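Local coordinates for protein alpha-1,3-glucanase (Streptomyces thermodiastaticus, PDB 7C7D) that probably hydrolyses the alpha-1,3-glycosidic linkages of alpha-1,3-glucan, as a thermostable glycosidase of family GH87, at residues S500-V505 against V517-A522; I450-N455 against V487-T492; T529-A534 against V545-T550; L428-A433 against A473-S478; T493-P498 against A523-G528. One frame throughout, in Å; residues are numbered along the deposited sequence. Where two conformers were deposited one is given.

Contact 1 of 5, residues S500-V505 against V517-A522; sequences SAFEFV and VTVDGA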
# COMPACT_ATOMS: atom_id res chain seq x y z
N SER A 500 7.31 10.02 -16.59
CA SER A 500 6.13 10.61 -17.20
C SER A 500 4.97 10.67 -16.21
O SER A 500 4.94 9.97 -15.19
CB SER A 500 5.72 9.81 -18.42
OG SER A 500 5.66 8.44 -18.08
N ALA A 501 3.99 11.51 -16.54
CA ALA A 501 2.78 11.65 -15.72
C ALA A 501 1.73 10.62 -16.14
O ALA A 501 1.45 9.68 -15.40
CB ALA A 501 2.26 13.09 -15.77
N PHE A 502 1.15 10.79 -17.32
CA PHE A 502 0.16 9.86 -17.85
C PHE A 502 0.82 8.98 -18.91
O PHE A 502 1.51 9.49 -19.80
CB PHE A 502 -1.00 10.61 -18.50
CG PHE A 502 -1.78 11.49 -17.56
CD1 PHE A 502 -2.73 10.95 -16.71
CD2 PHE A 502 -1.57 12.86 -17.54
CE1 PHE A 502 -3.45 11.75 -15.85
CE2 PHE A 502 -2.29 13.68 -16.67
CZ PHE A 502 -3.23 13.11 -15.82
N GLU A 503 0.59 7.67 -18.83
CA GLU A 503 1.12 6.72 -19.80
C GLU A 503 -0.01 5.89 -20.38
O GLU A 503 -0.87 5.39 -19.64
CB GLU A 503 2.15 5.80 -19.15
CG GLU A 503 2.66 4.72 -20.09
CD GLU A 503 3.52 3.67 -19.42
OE1 GLU A 503 3.58 3.62 -18.17
OE2 GLU A 503 4.13 2.88 -20.16
N PHE A 504 -0.03 5.77 -21.70
CA PHE A 504 -0.99 4.93 -22.41
C PHE A 504 -0.18 3.94 -23.22
O PHE A 504 0.64 4.33 -24.05
CB PHE A 504 -1.90 5.81 -23.27
CG PHE A 504 -2.53 6.91 -22.49
CD1 PHE A 504 -3.52 6.62 -21.56
CD2 PHE A 504 -2.08 8.21 -22.59
CE1 PHE A 504 -4.08 7.62 -20.79
CE2 PHE A 504 -2.63 9.22 -21.82
CZ PHE A 504 -3.64 8.92 -20.92
N VAL A 505 -0.36 2.65 -22.93
CA VAL A 505 0.57 1.65 -23.43
C VAL A 505 -0.20 0.36 -23.66
O VAL A 505 -1.22 0.10 -23.01
CB VAL A 505 1.75 1.47 -22.45
CG1 VAL A 505 1.29 0.91 -21.11
CG2 VAL A 505 2.86 0.61 -23.05
N VAL A 517 -10.76 6.75 -23.38
CA VAL A 517 -10.09 7.37 -22.24
C VAL A 517 -10.31 8.87 -22.29
O VAL A 517 -10.07 9.50 -23.33
CB VAL A 517 -8.59 7.05 -22.24
CG1 VAL A 517 -7.85 7.87 -21.16
CG2 VAL A 517 -8.36 5.57 -22.05
N THR A 518 -10.74 9.45 -21.18
CA THR A 518 -10.83 10.89 -21.01
C THR A 518 -10.03 11.28 -19.78
O THR A 518 -10.23 10.71 -18.70
CB THR A 518 -12.28 11.33 -20.81
OG1 THR A 518 -13.05 10.92 -21.94
CG2 THR A 518 -12.36 12.85 -20.66
N VAL A 519 -9.11 12.23 -19.94
CA VAL A 519 -8.43 12.86 -18.83
C VAL A 519 -8.98 14.27 -18.72
O VAL A 519 -8.84 15.07 -19.66
CB VAL A 519 -6.91 12.88 -19.04
CG1 VAL A 519 -6.22 13.65 -17.91
CG2 VAL A 519 -6.37 11.46 -19.14
N ASP A 520 -9.65 14.57 -17.61
CA ASP A 520 -10.32 15.86 -17.44
C ASP A 520 -9.98 16.41 -16.06
O ASP A 520 -10.51 15.94 -15.05
CB ASP A 520 -11.83 15.73 -17.62
CG ASP A 520 -12.54 17.07 -17.61
OD1 ASP A 520 -11.99 18.07 -17.11
OD2 ASP A 520 -13.68 17.13 -18.11
N GLY A 521 -9.11 17.41 -16.03
CA GLY A 521 -8.77 18.09 -14.80
C GLY A 521 -7.55 17.48 -14.16
O GLY A 521 -7.63 16.39 -13.58
N ALA A 522 -6.41 18.14 -14.26
CA ALA A 522 -5.21 17.64 -13.61
C ALA A 522 -4.29 18.80 -13.29
O ALA A 522 -4.24 19.79 -14.03
CB ALA A 522 -4.49 16.58 -14.45
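Phe-502 and Val-519 meet tip to tip across the interior, and their closest approach joins CZ of the ring to CG1 of the valine at 3.7 Å. This is a CH-pi contact: CG1 stands over one ring face, 4.1 Å from the centroid of the Phe-502 ring and 29° off the ring normal. CG1 gets there because it is anti to the backbone N of Val-519 (chi1 175°), while CG2 serves a second ring.

Strands 502-505 and 517-522 run antiparallel, at 175°, yet their axes stay 10.9 Å apart and no hydrogen bond joins them. They belong to different parallel sheets of a right-handed beta-helix, the pectate lyase-like fold, and face each other through its core.

The remaining contacts are plain apolar ones. Ala-522 CB lies in the plane of the Phe-502 ring, at its edge, 3.9 Å from CZ. The Phe-504 ring takes two valines: its CE1 is 3.8 Å from Val-517 CG1, and its CZ meets Val-519 CG2 near the ring plane. Ile-489 and Ile-494 of strand 486-495 also touch Phe-502, and Val-476 and Val-532 flank Phe-504 on the adjacent strands.

Contact 2 of 5, residues I450-N455 against V487-T492; sequences ITVDGN and VDITDT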
# COMPACT_ATOMS: atom_id res chain seq x y z
N ILE A 450 -14.65 2.80 -15.66
CA ILE A 450 -13.60 2.85 -14.65
C ILE A 450 -13.42 4.31 -14.28
O ILE A 450 -13.02 5.12 -15.11
CB ILE A 450 -12.28 2.25 -15.16
CG1 ILE A 450 -12.51 0.91 -15.88
CG2 ILE A 450 -11.30 2.12 -14.01
CD1 ILE A 450 -13.12 -0.19 -15.01
N THR A 451 -13.74 4.64 -13.03
CA THR A 451 -13.71 6.01 -12.55
C THR A 451 -12.47 6.20 -11.69
O THR A 451 -12.33 5.58 -10.64
CB THR A 451 -14.97 6.26 -11.71
OG1 THR A 451 -16.14 6.07 -12.52
CG2 THR A 451 -14.98 7.67 -11.16
N VAL A 452 -11.57 7.05 -12.15
CA VAL A 452 -10.31 7.32 -11.47
C VAL A 452 -10.31 8.81 -11.14
O VAL A 452 -9.95 9.64 -11.97
CB VAL A 452 -9.11 6.93 -12.33
CG1 VAL A 452 -7.80 7.15 -11.58
CG2 VAL A 452 -9.24 5.48 -12.81
N ASP A 453 -10.74 9.17 -9.92
CA ASP A 453 -11.07 10.56 -9.60
C ASP A 453 -10.38 11.03 -8.33
O ASP A 453 -10.42 10.35 -7.30
CB ASP A 453 -12.58 10.71 -9.39
CG ASP A 453 -12.97 12.11 -8.95
OD1 ASP A 453 -12.76 13.06 -9.74
OD2 ASP A 453 -13.44 12.27 -7.82
N GLY A 454 -9.77 12.21 -8.38
CA GLY A 454 -9.32 12.84 -7.15
C GLY A 454 -8.08 12.26 -6.52
O GLY A 454 -7.84 12.49 -5.33
N ASN A 455 -7.29 11.49 -7.26
CA ASN A 455 -6.10 10.88 -6.68
C ASN A 455 -4.90 11.83 -6.79
O ASN A 455 -4.82 12.67 -7.69
CB ASN A 455 -5.78 9.57 -7.40
CG ASN A 455 -6.92 8.58 -7.30
OD1 ASN A 455 -7.11 7.94 -6.27
ND2 ASN A 455 -7.72 8.47 -8.37
N VAL A 487 -12.86 4.86 -19.53
CA VAL A 487 -11.95 5.16 -18.43
C VAL A 487 -11.93 6.67 -18.27
O VAL A 487 -11.49 7.39 -19.18
CB VAL A 487 -10.54 4.59 -18.67
CG1 VAL A 487 -9.65 4.91 -17.49
CG2 VAL A 487 -10.61 3.09 -18.92
N ASP A 488 -12.43 7.15 -17.14
CA ASP A 488 -12.57 8.58 -16.86
C ASP A 488 -11.59 8.94 -15.75
O ASP A 488 -11.76 8.52 -14.60
CB ASP A 488 -13.99 8.90 -16.42
CG ASP A 488 -15.00 8.64 -17.50
OD1 ASP A 488 -14.73 8.99 -18.66
OD2 ASP A 488 -16.08 8.09 -17.19
N ILE A 489 -10.57 9.73 -16.10
CA ILE A 489 -9.49 10.08 -15.18
C ILE A 489 -9.63 11.57 -14.89
O ILE A 489 -9.30 12.41 -15.73
CB ILE A 489 -8.12 9.74 -15.79
CG1 ILE A 489 -8.05 8.25 -16.14
CG2 ILE A 489 -7.01 10.13 -14.83
CD1 ILE A 489 -6.97 7.91 -17.16
N THR A 490 -10.12 11.88 -13.69
CA THR A 490 -10.51 13.25 -13.37
C THR A 490 -9.86 13.73 -12.09
O THR A 490 -9.63 12.96 -11.15
CB THR A 490 -12.04 13.37 -13.21
OG1 THR A 490 -12.48 12.43 -12.23
CG2 THR A 490 -12.74 13.08 -14.51
N ASP A 491 -9.58 15.04 -12.06
CA ASP A 491 -9.08 15.72 -10.87
C ASP A 491 -7.88 15.00 -10.25
O ASP A 491 -7.85 14.69 -9.07
CB ASP A 491 -10.19 15.98 -9.86
CG ASP A 491 -11.17 17.02 -10.35
OD1 ASP A 491 -10.88 17.68 -11.37
OD2 ASP A 491 -12.23 17.18 -9.71
N THR A 492 -6.88 14.76 -11.08
CA THR A 492 -5.67 14.08 -10.65
C THR A 492 -4.57 15.10 -10.38
O THR A 492 -4.32 15.99 -11.20
CB THR A 492 -5.17 13.10 -11.71
OG1 THR A 492 -6.26 12.29 -12.17
CG2 THR A 492 -4.12 12.17 -11.13
O HOH W 1 -16.74 8.04 -14.36
O HOH W 2 -7.56 10.75 -10.31
O HOH W 3 -6.28 15.65 -6.95
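Thr-490 OG1 donates a hydrogen bond of 2.6 Å to Asp-453 OD1, the direct side-chain bond of this parallel strand pair. The hydroxyl sits between the backbone N and the carbonyl carbon (chi1 56°), and it reaches the carboxylate on its anti side, 16° out of plane.

On the opposite face of the sheet the partners are apolar. Val-487 CG2 lies beside Ile-450 CB at 4.2 Å, the two side chains pointing the same way, and Val-452 packs on Ile-489.

A parallel backbone ladder sets this register. Asp-488 N bonds to Ile-450 O, Val-452 N to Asp-488 O, Thr-490 N to Val-452 O, and Gly-454 N to Thr-490 O at 2.9 Å. Past the ladder, one water links Asn-455 ND2, Thr-490 O and Thr-492 OG1. Asn-455 is itself fixed by Asn-420 and Val-417 of strand 415-423, its neighbour on the preceding coil. Another water joins Thr-451 OG1 to Asp-488 OD2, whose carboxylate also forms a salt bridge with Arg-486.

The pair thus spans successive coils of the beta-helix, between strand 415-423 and strand 517-527, with Ile-434, Leu-474 and Val-476 from the facing sheet covering its apolar side.

Contact 3 of 5, residues T529-A534 against V545-T550; sequences TVVVQA and VTATGT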
# COMPACT_ATOMS: atom_id res chain seq x y z
N THR A 529 9.96 13.73 -17.42
CA THR A 529 9.99 13.63 -18.88
C THR A 529 8.78 14.29 -19.52
O THR A 529 8.81 15.49 -19.81
CB THR A 529 10.17 12.17 -19.33
OG1 THR A 529 9.13 11.36 -18.79
CG2 THR A 529 11.52 11.62 -18.86
N VAL A 530 7.70 13.54 -19.74
CA VAL A 530 6.56 14.03 -20.52
C VAL A 530 5.27 13.94 -19.72
O VAL A 530 5.09 13.06 -18.87
CB VAL A 530 6.42 13.29 -21.87
CG1 VAL A 530 7.65 13.52 -22.74
CG2 VAL A 530 6.19 11.79 -21.66
N VAL A 531 4.35 14.86 -20.01
CA VAL A 531 3.03 14.80 -19.39
C VAL A 531 2.24 13.60 -19.92
O VAL A 531 1.54 12.92 -19.15
CB VAL A 531 2.28 16.13 -19.57
CG1 VAL A 531 0.88 16.04 -18.99
CG2 VAL A 531 3.07 17.25 -18.89
N VAL A 532 2.35 13.31 -21.21
CA VAL A 532 1.65 12.20 -21.85
C VAL A 532 2.67 11.35 -22.59
O VAL A 532 3.33 11.83 -23.52
CB VAL A 532 0.55 12.66 -22.81
CG1 VAL A 532 -0.09 11.46 -23.50
CG2 VAL A 532 -0.51 13.47 -22.07
N GLN A 533 2.79 10.09 -22.18
CA GLN A 533 3.65 9.10 -22.83
C GLN A 533 2.71 8.12 -23.53
O GLN A 533 2.14 7.24 -22.90
CB GLN A 533 4.51 8.41 -21.78
CG GLN A 533 5.48 7.37 -22.32
CD GLN A 533 6.31 6.75 -21.21
OE1 GLN A 533 6.91 7.45 -20.40
NE2 GLN A 533 6.33 5.42 -21.17
N ALA A 534 2.51 8.32 -24.84
CA ALA A 534 1.53 7.57 -25.62
C ALA A 534 2.26 6.56 -26.50
O ALA A 534 2.94 6.94 -27.46
CB ALA A 534 0.67 8.51 -26.47
N VAL A 545 -5.94 20.06 -18.23
CA VAL A 545 -4.69 19.59 -17.65
C VAL A 545 -3.72 20.76 -17.62
O VAL A 545 -3.32 21.27 -18.67
CB VAL A 545 -4.12 18.41 -18.45
CG1 VAL A 545 -2.75 18.00 -17.90
CG2 VAL A 545 -5.10 17.23 -18.41
N THR A 546 -3.37 21.21 -16.41
CA THR A 546 -2.44 22.31 -16.20
C THR A 546 -1.10 21.72 -15.75
O THR A 546 -1.04 21.06 -14.71
CB THR A 546 -2.97 23.23 -15.10
OG1 THR A 546 -4.28 23.71 -15.45
CG2 THR A 546 -2.04 24.41 -14.87
N ALA A 547 -0.04 21.97 -16.52
CA ALA A 547 1.28 21.44 -16.22
C ALA A 547 2.27 22.57 -16.01
O ALA A 547 2.22 23.59 -16.71
CB ALA A 547 1.78 20.54 -17.35
N THR A 548 3.17 22.39 -15.05
CA THR A 548 4.31 23.27 -14.88
C THR A 548 5.54 22.40 -14.63
O THR A 548 5.43 21.28 -14.14
CB THR A 548 4.13 24.24 -13.69
OG1 THR A 548 3.92 23.50 -12.48
CG2 THR A 548 2.94 25.16 -13.92
N GLY A 549 6.71 22.92 -14.99
CA GLY A 549 7.94 22.19 -14.72
C GLY A 549 8.07 20.88 -15.47
O GLY A 549 8.53 19.88 -14.90
N THR A 550 7.70 20.85 -16.74
CA THR A 550 7.80 19.63 -17.53
C THR A 550 9.21 19.53 -18.11
O THR A 550 9.68 20.45 -18.78
CB THR A 550 6.76 19.66 -18.64
OG1 THR A 550 5.46 19.76 -18.04
CG2 THR A 550 6.83 18.41 -19.49
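Val-531 and Thr-550 meet where both segments change direction: segment 529-534 turns a corner at Val-531, and segment 545-550 at Gly-549. The backbone of Val-531 leaves the extended conformation there (phi -69°, psi -39°), and Gly-549 takes a positive phi of 64°, which favours glycine. No hydrogen bond crosses between the segments, so side chains make most of the contact.

Val-531 is the residue with the largest share of the contact, and its two methyls divide the work. CG2, anti to the carbonyl carbon, faces the corner of the other segment: it is 3.9 Å from Ala-547 CB and 3.6 Å from Thr-550 OG1. The valine and threonine side chains cross at about a right angle. CG1, anti to the backbone N, turns instead to Val-545, with CG1 to CG1 of that residue at 4.3 Å, a looser approach.

Thr-550 also brings its methyl to the backbone of the other segment. Its CG2 reaches Thr-529 O at 3.5 Å, a van der Waals touch on a carbonyl oxygen. Trp-578 from a loop packs on Val-531 from outside the pair, while its NE1 bonds to Val-545 O. Val-545 also packs on Val-519, Ala-522 and Val-524 of strand 517-527.

A corner of one coil and a strand of another sheet thus meet, largely through apolar side chains, in the interior of a right-handed parallel beta-helix, near the C-terminal end of the solenoid.

Contact 4 of 5, residues L428-A433 against A473-S478; sequences LGSGIA and ALRVDS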
# COMPACT_ATOMS: atom_id res chain seq x y z
N LEU A 428 8.78 -1.67 -11.97
CA LEU A 428 7.79 -2.66 -12.40
C LEU A 428 6.37 -2.12 -12.27
O LEU A 428 5.43 -2.84 -12.64
CB LEU A 428 7.90 -4.05 -11.75
CG LEU A 428 9.28 -4.71 -11.87
CD1 LEU A 428 9.30 -6.06 -11.18
CD2 LEU A 428 9.70 -4.85 -13.32
N GLY A 429 6.17 -0.89 -11.81
CA GLY A 429 4.83 -0.35 -11.70
C GLY A 429 4.70 1.15 -11.85
O GLY A 429 5.65 1.85 -12.21
N SER A 430 3.49 1.62 -11.57
CA SER A 430 3.03 3.00 -11.66
C SER A 430 2.38 3.35 -10.32
O SER A 430 2.12 2.48 -9.48
CB SER A 430 1.97 3.12 -12.76
OG SER A 430 2.54 2.90 -14.04
N GLY A 431 2.07 4.63 -10.12
CA GLY A 431 1.23 4.99 -8.99
C GLY A 431 -0.13 4.30 -9.07
O GLY A 431 -0.56 3.64 -8.12
N ILE A 432 -0.81 4.46 -10.20
CA ILE A 432 -2.06 3.76 -10.51
C ILE A 432 -1.91 3.10 -11.87
O ILE A 432 -1.47 3.74 -12.83
CB ILE A 432 -3.26 4.72 -10.52
CG1 ILE A 432 -3.53 5.27 -9.12
CG2 ILE A 432 -4.50 4.03 -11.08
CD1 ILE A 432 -4.56 6.41 -9.07
N ALA A 433 -2.31 1.83 -11.96
CA ALA A 433 -2.39 1.11 -13.22
C ALA A 433 -3.82 0.63 -13.44
O ALA A 433 -4.40 -0.03 -12.57
CB ALA A 433 -1.44 -0.08 -13.23
N ALA A 473 3.38 7.78 -13.89
CA ALA A 473 2.65 7.87 -12.63
C ALA A 473 1.30 7.19 -12.71
O ALA A 473 0.89 6.49 -11.77
CB ALA A 473 2.48 9.34 -12.24
N LEU A 474 0.57 7.39 -13.80
CA LEU A 474 -0.73 6.77 -13.98
C LEU A 474 -0.73 6.16 -15.37
O LEU A 474 -0.49 6.87 -16.35
CB LEU A 474 -1.85 7.82 -13.86
CG LEU A 474 -3.30 7.34 -13.79
CD1 LEU A 474 -4.16 8.40 -13.13
CD2 LEU A 474 -3.85 6.98 -15.16
N ARG A 475 -0.99 4.86 -15.46
CA ARG A 475 -1.02 4.23 -16.77
C ARG A 475 -2.34 3.53 -17.04
O ARG A 475 -2.97 2.97 -16.13
CB ARG A 475 0.16 3.30 -17.03
CG ARG A 475 0.07 1.92 -16.43
CD ARG A 475 1.26 1.08 -16.91
NE ARG A 475 1.12 -0.32 -16.51
CZ ARG A 475 1.45 -0.78 -15.31
NH1 ARG A 475 1.98 0.03 -14.40
NH2 ARG A 475 1.26 -2.06 -15.02
N VAL A 476 -2.74 3.57 -18.31
CA VAL A 476 -3.80 2.73 -18.86
C VAL A 476 -3.11 1.78 -19.83
O VAL A 476 -2.41 2.23 -20.75
CB VAL A 476 -4.89 3.55 -19.56
CG1 VAL A 476 -5.98 2.63 -20.09
CG2 VAL A 476 -5.48 4.58 -18.60
N ASP A 477 -3.30 0.48 -19.62
CA ASP A 477 -2.45 -0.55 -20.21
C ASP A 477 -3.32 -1.61 -20.87
O ASP A 477 -3.90 -2.47 -20.19
CB ASP A 477 -1.57 -1.13 -19.11
CG ASP A 477 -0.44 -1.99 -19.63
OD1 ASP A 477 -0.48 -2.44 -20.80
OD2 ASP A 477 0.51 -2.24 -18.84
N SER A 478 -3.42 -1.58 -22.20
CA SER A 478 -4.21 -2.54 -22.96
C SER A 478 -3.41 -3.82 -23.23
O SER A 478 -3.24 -4.26 -24.37
CB SER A 478 -4.65 -1.89 -24.27
OG SER A 478 -3.50 -1.42 -24.95
O HOH W 4 2.80 -3.42 -13.05
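One of the parallel sheets of the beta-helix contains strands 432-435 and 474-477 as neighbours on successive coils, and in this contact Ile-432 and Ala-433 pair with Leu-474 and Arg-475. Two backbone bonds hold the register: Ile-432 N to Ala-473 O, and Arg-475 N to Ile-432 O at 2.9 Å. Inside the coil, Ile-432 CB packs on Leu-474 CG at 4.2 Å.

The opposite face is polar and centres on Arg-475. Its CG sits between the backbone N and the carbonyl carbon (chi1 80°), and from CG to NE the chain is extended. The guanidinium then lies over the neighbouring strand, with Ala-433 CB 3.6 Å from CZ and above one face, offset toward the rim. At the edge of the group NH1 donates to Ser-430 OG, 2.9 Å away and only 4° out of the guanidinium plane, though the N-H...O angle is a bent 151°. NH1 also bonds to Asn-405 OD1, and Ser-430 OG is bonded in turn to Gly-472 O. NE makes a salt bridge with Asp-477 OD2 at 3.1 Å, two residues along the same strand. NH2 donates to a water at 2.8 Å, which donates onward to Leu-428 O.

Each nitrogen of the guanidinium thus has an acceptor, and the in-plane bonds through NE and NH1 should fix its rotation, with Ala-433 supporting one face. Asp-477 probably balances the buried charge, and Glu-503 on the next strand also touches Arg-475, which may add to this compensation.

Contact 5 of 5, residues T493-P498 against A523-G528; sequences TITDSP and AVKNTG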
# COMPACT_ATOMS: atom_id res chain seq x y z
N THR A 493 -3.90 14.97 -9.24
CA THR A 493 -2.72 15.76 -8.92
C THR A 493 -1.52 14.84 -9.06
O THR A 493 -1.47 13.78 -8.43
CB THR A 493 -2.83 16.31 -7.50
OG1 THR A 493 -3.99 17.15 -7.42
CG2 THR A 493 -1.60 17.10 -7.11
N ILE A 494 -0.58 15.22 -9.92
CA ILE A 494 0.61 14.42 -10.20
C ILE A 494 1.83 15.31 -9.97
O ILE A 494 2.00 16.31 -10.66
CB ILE A 494 0.61 13.82 -11.62
CG1 ILE A 494 -0.66 12.99 -11.85
CG2 ILE A 494 1.86 13.00 -11.84
CD1 ILE A 494 -0.76 12.33 -13.21
N THR A 495 2.65 14.95 -8.98
CA THR A 495 3.69 15.85 -8.48
C THR A 495 5.02 15.13 -8.42
O THR A 495 5.11 14.03 -7.86
CB THR A 495 3.30 16.35 -7.09
OG1 THR A 495 2.01 16.97 -7.17
CG2 THR A 495 4.32 17.35 -6.54
N ASP A 496 6.06 15.76 -8.98
CA ASP A 496 7.44 15.30 -8.81
C ASP A 496 7.64 13.89 -9.37
O ASP A 496 8.34 13.06 -8.79
CB ASP A 496 7.89 15.39 -7.35
CG ASP A 496 7.84 16.82 -6.82
OD1 ASP A 496 7.87 17.77 -7.62
OD2 ASP A 496 7.78 17.00 -5.58
N SER A 497 7.02 13.62 -10.51
CA SER A 497 7.19 12.31 -11.14
C SER A 497 8.59 12.20 -11.71
O SER A 497 9.04 13.10 -12.42
CB SER A 497 6.20 12.17 -12.29
OG SER A 497 4.87 12.31 -11.86
N PRO A 498 9.31 11.11 -11.45
CA PRO A 498 10.67 11.00 -12.01
C PRO A 498 10.67 10.84 -13.52
O PRO A 498 11.63 11.29 -14.17
CB PRO A 498 11.26 9.77 -11.30
CG PRO A 498 10.06 8.99 -10.83
CD PRO A 498 9.01 10.01 -10.50
N ALA A 523 -3.59 18.68 -12.18
CA ALA A 523 -2.53 19.60 -11.79
C ALA A 523 -1.24 18.79 -11.80
O ALA A 523 -1.04 17.92 -10.93
CB ALA A 523 -2.79 20.18 -10.40
N VAL A 524 -0.40 19.03 -12.79
CA VAL A 524 0.81 18.24 -13.03
C VAL A 524 2.00 19.16 -12.82
O VAL A 524 2.11 20.20 -13.48
CB VAL A 524 0.80 17.65 -14.44
CG1 VAL A 524 2.04 16.81 -14.68
CG2 VAL A 524 -0.47 16.82 -14.68
N LYS A 525 2.89 18.79 -11.91
CA LYS A 525 4.00 19.66 -11.54
C LYS A 525 5.28 18.86 -11.47
O LYS A 525 5.32 17.77 -10.88
CB LYS A 525 3.74 20.33 -10.19
CG LYS A 525 2.67 21.42 -10.22
CD LYS A 525 2.53 22.12 -8.87
CE LYS A 525 3.87 22.23 -8.14
NZ LYS A 525 4.05 21.15 -7.13
N ASN A 526 6.34 19.41 -12.07
CA ASN A 526 7.69 18.86 -11.98
C ASN A 526 7.76 17.41 -12.47
O ASN A 526 8.13 16.49 -11.74
CB ASN A 526 8.28 19.02 -10.57
CG ASN A 526 8.31 20.46 -10.11
OD1 ASN A 526 8.25 20.74 -8.92
ND2 ASN A 526 8.41 21.38 -11.06
N THR A 527 7.41 17.24 -13.73
CA THR A 527 7.45 15.94 -14.39
C THR A 527 8.81 15.76 -15.04
O THR A 527 9.27 16.63 -15.79
CB THR A 527 6.35 15.89 -15.45
OG1 THR A 527 5.08 16.16 -14.84
CG2 THR A 527 6.30 14.54 -16.13
N GLY A 528 9.47 14.64 -14.76
CA GLY A 528 10.82 14.44 -15.26
C GLY A 528 10.91 14.40 -16.77
O GLY A 528 11.82 14.98 -17.37
O HOH W 5 0.84 18.80 -8.94
O HOH W 6 4.78 15.11 -12.21
O HOH W 7 10.64 15.24 -11.33
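Thr-493 to Thr-495 pairs in parallel register with Ala-523 to Lys-525, the short strand axes 4.8 Å apart and only 3° from parallel. Ile-494 N bonds to Ala-523 O, Lys-525 N to Ile-494 O, and Asp-496 N to Lys-525 O at 2.9 Å. Beyond the strand, Gly-528 N closes on Ser-497 O at 2.8 Å with a bent angle of 143°.

Side chains divide between the two faces. Inward, Ile-494 CB lies 4.4 Å from Val-524 CG2, and both residues also touch Phe-502 of the facing sheet. Outward, Thr-495 and Lys-525 lie side by side; in the conformer given, the lysine NZ comes near Thr-495 CG2, a contact that is doubtful because the side chain was modelled twice. Asp-496 runs alongside Asn-526 where the chain turns, and Arg-459 also touches Asp-496.

Three waters bridge the two segments. One donates to Ala-523 O and bonds to Thr-495 OG1, another joins Ser-497 N, Lys-525 O and Thr-527 OG1, and a third donates to both Ser-497 O and Asn-526 O.

Backbone bonds and bridging waters hold the pair together. Lys-525 O shows how the two combine, since it accepts from Asp-496 N and from a water at once, and the ladder therefore passes into the turn without losing its polar partners.

Contacts 2, 4 and 5 pair neighbouring strands on successive coils of the beta-helix, whereas contacts 1 and 3 cross its interior without a hydrogen bond. Contacts 2 and 5 share strand 486-495, and contacts 1 and 5 share strand 517-527. Between contacts 1 and 5, Phe-502 packs on Ile-494 and Ala-501 on Val-524. Contacts 1, 3 and 4 are buried; contacts 2 and 5 are partly exposed, and several waters bridge their strands. Chemistry follows place: aromatic and aliphatic side chains fill contact 1, aliphatic ones and a threonine contact 3, while contact 4 alone among the five buries an arginine held by a salt bridge. Leu-474 of contact 4 meets Ile-489 of contact 2 across the core.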